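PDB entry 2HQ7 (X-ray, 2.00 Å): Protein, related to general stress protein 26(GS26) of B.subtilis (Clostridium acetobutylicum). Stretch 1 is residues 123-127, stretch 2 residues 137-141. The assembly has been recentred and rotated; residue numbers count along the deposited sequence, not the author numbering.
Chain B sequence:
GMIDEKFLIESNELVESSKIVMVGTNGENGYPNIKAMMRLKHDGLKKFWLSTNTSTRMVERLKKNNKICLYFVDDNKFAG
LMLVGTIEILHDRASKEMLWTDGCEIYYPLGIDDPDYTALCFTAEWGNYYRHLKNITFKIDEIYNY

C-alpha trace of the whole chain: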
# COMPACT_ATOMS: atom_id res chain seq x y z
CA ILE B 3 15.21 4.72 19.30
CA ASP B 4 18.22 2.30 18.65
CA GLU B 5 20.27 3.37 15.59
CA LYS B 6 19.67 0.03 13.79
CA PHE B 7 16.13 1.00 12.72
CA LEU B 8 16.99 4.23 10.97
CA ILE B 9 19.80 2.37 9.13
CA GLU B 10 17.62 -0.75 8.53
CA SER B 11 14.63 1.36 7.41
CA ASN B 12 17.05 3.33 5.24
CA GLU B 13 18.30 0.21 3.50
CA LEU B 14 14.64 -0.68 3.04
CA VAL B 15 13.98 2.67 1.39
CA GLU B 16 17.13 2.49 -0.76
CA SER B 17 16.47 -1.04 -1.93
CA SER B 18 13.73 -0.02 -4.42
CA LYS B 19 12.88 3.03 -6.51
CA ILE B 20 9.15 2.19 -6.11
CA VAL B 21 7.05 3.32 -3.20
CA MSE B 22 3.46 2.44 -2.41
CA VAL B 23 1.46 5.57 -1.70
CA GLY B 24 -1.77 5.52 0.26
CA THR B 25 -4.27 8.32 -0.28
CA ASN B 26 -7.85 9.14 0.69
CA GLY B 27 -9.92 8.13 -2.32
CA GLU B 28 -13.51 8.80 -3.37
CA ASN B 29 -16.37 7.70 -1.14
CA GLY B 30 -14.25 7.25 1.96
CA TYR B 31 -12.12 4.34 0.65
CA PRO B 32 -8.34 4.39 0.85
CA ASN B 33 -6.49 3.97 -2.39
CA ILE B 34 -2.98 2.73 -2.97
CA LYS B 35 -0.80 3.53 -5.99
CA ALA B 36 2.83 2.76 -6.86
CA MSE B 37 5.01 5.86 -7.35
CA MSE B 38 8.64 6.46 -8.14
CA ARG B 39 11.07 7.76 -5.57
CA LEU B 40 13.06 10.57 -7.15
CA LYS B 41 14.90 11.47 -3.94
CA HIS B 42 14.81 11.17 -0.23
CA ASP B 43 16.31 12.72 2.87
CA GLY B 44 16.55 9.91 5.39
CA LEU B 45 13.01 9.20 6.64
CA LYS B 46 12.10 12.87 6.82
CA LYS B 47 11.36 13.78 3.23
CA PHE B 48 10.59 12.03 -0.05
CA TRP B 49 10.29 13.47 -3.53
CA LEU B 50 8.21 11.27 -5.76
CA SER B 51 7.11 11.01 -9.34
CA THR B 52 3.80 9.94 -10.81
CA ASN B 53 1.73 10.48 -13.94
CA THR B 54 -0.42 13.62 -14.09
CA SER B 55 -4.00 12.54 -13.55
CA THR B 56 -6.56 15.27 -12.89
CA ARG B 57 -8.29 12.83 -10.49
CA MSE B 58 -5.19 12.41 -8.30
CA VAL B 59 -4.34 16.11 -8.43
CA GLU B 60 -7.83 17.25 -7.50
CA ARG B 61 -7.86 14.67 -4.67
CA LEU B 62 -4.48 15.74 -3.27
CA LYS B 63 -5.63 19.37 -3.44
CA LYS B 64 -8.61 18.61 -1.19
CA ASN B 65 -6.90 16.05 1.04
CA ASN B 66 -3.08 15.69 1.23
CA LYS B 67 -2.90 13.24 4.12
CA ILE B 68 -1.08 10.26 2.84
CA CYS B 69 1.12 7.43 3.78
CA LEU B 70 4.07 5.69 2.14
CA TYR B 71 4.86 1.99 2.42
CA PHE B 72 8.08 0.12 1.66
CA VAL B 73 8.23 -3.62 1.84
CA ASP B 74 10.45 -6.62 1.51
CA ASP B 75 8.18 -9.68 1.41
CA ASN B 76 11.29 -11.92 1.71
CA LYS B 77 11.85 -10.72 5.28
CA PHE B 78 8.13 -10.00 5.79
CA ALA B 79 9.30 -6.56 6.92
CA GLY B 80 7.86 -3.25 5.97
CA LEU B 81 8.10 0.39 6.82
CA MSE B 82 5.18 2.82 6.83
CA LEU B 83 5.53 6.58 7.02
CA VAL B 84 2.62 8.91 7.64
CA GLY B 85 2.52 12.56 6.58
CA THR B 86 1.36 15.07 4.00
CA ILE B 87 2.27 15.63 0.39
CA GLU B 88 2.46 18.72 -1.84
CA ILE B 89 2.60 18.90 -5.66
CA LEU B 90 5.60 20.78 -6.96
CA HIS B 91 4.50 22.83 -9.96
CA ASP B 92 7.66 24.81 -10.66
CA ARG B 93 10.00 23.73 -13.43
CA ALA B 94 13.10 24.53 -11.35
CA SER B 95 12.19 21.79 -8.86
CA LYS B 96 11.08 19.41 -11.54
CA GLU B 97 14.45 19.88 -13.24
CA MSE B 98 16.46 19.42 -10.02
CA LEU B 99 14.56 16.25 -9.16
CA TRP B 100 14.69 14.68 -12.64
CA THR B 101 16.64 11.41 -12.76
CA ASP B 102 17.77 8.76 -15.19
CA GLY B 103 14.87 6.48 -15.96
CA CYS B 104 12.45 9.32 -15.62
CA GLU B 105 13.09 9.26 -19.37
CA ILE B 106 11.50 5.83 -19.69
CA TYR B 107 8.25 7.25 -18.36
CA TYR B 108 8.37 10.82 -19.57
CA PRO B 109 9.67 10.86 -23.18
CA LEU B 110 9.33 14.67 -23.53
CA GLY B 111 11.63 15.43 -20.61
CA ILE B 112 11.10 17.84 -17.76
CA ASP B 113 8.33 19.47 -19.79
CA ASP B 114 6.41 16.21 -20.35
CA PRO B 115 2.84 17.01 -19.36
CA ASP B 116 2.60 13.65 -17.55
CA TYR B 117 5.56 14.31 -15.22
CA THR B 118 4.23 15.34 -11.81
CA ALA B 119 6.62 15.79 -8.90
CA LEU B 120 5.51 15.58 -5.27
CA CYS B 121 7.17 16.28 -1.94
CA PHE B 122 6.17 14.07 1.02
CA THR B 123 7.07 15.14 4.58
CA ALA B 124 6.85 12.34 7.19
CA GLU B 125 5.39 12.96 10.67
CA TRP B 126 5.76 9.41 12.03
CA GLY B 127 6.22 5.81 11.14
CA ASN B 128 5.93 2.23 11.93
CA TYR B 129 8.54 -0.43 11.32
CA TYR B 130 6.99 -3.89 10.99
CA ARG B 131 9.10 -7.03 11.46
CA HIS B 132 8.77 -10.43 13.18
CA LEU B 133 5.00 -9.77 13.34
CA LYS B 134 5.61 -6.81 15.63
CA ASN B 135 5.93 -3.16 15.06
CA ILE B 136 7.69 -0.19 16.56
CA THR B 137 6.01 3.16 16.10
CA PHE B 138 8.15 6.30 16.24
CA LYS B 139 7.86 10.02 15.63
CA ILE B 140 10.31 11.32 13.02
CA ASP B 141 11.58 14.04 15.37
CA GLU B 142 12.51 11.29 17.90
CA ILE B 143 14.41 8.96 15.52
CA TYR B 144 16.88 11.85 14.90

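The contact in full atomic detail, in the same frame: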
# COMPACT_ATOMS: atom_id res chain seq x y z
N THR B 123 6.40 14.84 3.31
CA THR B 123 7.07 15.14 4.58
C THR B 123 6.48 14.24 5.64
O THR B 123 5.29 14.32 5.88
CB THR B 123 6.82 16.63 4.99
OG1 THR B 123 7.37 17.47 3.97
CG2 THR B 123 7.44 16.98 6.36
N ALA B 124 7.30 13.33 6.21
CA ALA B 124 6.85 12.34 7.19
C ALA B 124 6.70 12.91 8.59
O ALA B 124 7.57 13.63 9.06
CB ALA B 124 7.82 11.10 7.22
N GLU B 125 5.61 12.58 9.27
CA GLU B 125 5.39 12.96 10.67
C GLU B 125 5.77 11.80 11.60
O GLU B 125 6.41 12.01 12.63
CB GLU B 125 3.94 13.33 10.90
CG GLU B 125 3.47 14.64 10.18
CD GLU B 125 1.95 14.68 9.96
OE1 GLU B 125 1.21 14.05 10.77
OE2 GLU B 125 1.50 15.30 8.97
N TRP B 126 5.36 10.59 11.25
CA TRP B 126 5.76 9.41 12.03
C TRP B 126 5.80 8.15 11.20
O TRP B 126 5.45 8.15 10.03
CB TRP B 126 4.83 9.22 13.25
CG TRP B 126 3.39 9.05 12.93
CD1 TRP B 126 2.49 10.04 12.69
CD2 TRP B 126 2.67 7.81 12.83
NE1 TRP B 126 1.25 9.49 12.44
CE2 TRP B 126 1.33 8.13 12.53
CE3 TRP B 126 3.03 6.47 12.97
CZ2 TRP B 126 0.34 7.15 12.35
CZ3 TRP B 126 2.05 5.50 12.81
CH2 TRP B 126 0.73 5.85 12.50
N GLY B 127 6.22 7.07 11.82
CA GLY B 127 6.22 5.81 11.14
C GLY B 127 6.09 4.63 12.03
O GLY B 127 6.01 4.73 13.26
N THR B 137 6.48 1.89 16.58
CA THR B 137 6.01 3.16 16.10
C THR B 137 6.93 4.22 16.65
O THR B 137 7.26 4.19 17.83
CB THR B 137 4.58 3.49 16.63
OG1 THR B 137 3.68 2.46 16.26
CG2 THR B 137 4.08 4.77 16.02
N PHE B 138 7.28 5.19 15.81
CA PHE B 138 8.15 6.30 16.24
C PHE B 138 7.73 7.58 15.59
O PHE B 138 7.20 7.56 14.48
CB PHE B 138 9.59 6.00 15.84
CG PHE B 138 9.73 5.63 14.38
CD1 PHE B 138 9.56 4.31 13.96
CD2 PHE B 138 10.07 6.60 13.45
CE1 PHE B 138 9.70 3.98 12.61
CE2 PHE B 138 10.20 6.28 12.11
CZ PHE B 138 10.03 4.97 11.68
N LYS B 139 7.98 8.71 16.25
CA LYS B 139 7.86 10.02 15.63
C LYS B 139 9.17 10.36 14.95
O LYS B 139 10.25 10.03 15.46
CB LYS B 139 7.53 11.12 16.64
CG LYS B 139 6.21 10.96 17.38
CD LYS B 139 5.95 12.23 18.22
CE LYS B 139 4.81 12.02 19.25
NZ LYS B 139 4.44 13.28 20.00
N ILE B 140 9.11 11.02 13.80
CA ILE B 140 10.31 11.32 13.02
C ILE B 140 11.27 12.14 13.86
O ILE B 140 12.46 11.83 13.91
CB ILE B 140 9.98 12.08 11.70
CG1 ILE B 140 9.34 11.12 10.73
CG2 ILE B 140 11.24 12.60 11.02
CD1 ILE B 140 10.22 9.98 10.39
N ASP B 141 10.76 13.16 14.53
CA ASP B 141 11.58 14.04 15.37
C ASP B 141 12.31 13.31 16.51
O ASP B 141 13.29 13.84 17.03
CB ASP B 141 10.74 15.22 15.91
CG ASP B 141 9.99 14.89 17.19
OD1 ASP B 141 10.60 15.00 18.28
OD2 ASP B 141 8.78 14.58 17.12
O HOH W 1 7.68 13.86 14.24

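Backbone hydrogen bonds hold these two antiparallel stretches together. G127 and F138 form a hydrogen-bonded pair that uses both polar groups of each residue: G127 N donates to F138 O and F138 N donates to G127 O, each at 2.9 Å and nearly straight. Beyond the non-hydrogen-bonded pair W126 and K139, I140 N donates to E125 O at 3.1 Å, extending the ladder. The same carbonyl accepts from a water, whose oxygen lies 2.8 Å from E125 O and which also bonds to D141 N and OD2, so that the water bridges the two stretches. T137 CA adds a CA-H...O contact to G127 O at 3.2 Å.

Ring packing explains the glycine. The F138 side chain, chi1 near 52°, brings its ring over G127, whose CA sits 4.2 Å from the ring centroid in a CH-pi contact. A beta carbon on G127 would lie about 3.0 Å from F138 CZ, a clash, so the absent side chain makes room for the ring.

Apolar contacts complete the join. Buried I140 points toward the first strand, its CG1 3.8 Å from A124 CB; the alanine methyl gives I140 an apolar surface to pack against. On the face shared by W126 and K139, W126 CE3 meets T137 CG2 at 3.6 Å, while K139, on the same face, is exposed, a place that suits a long charged side chain.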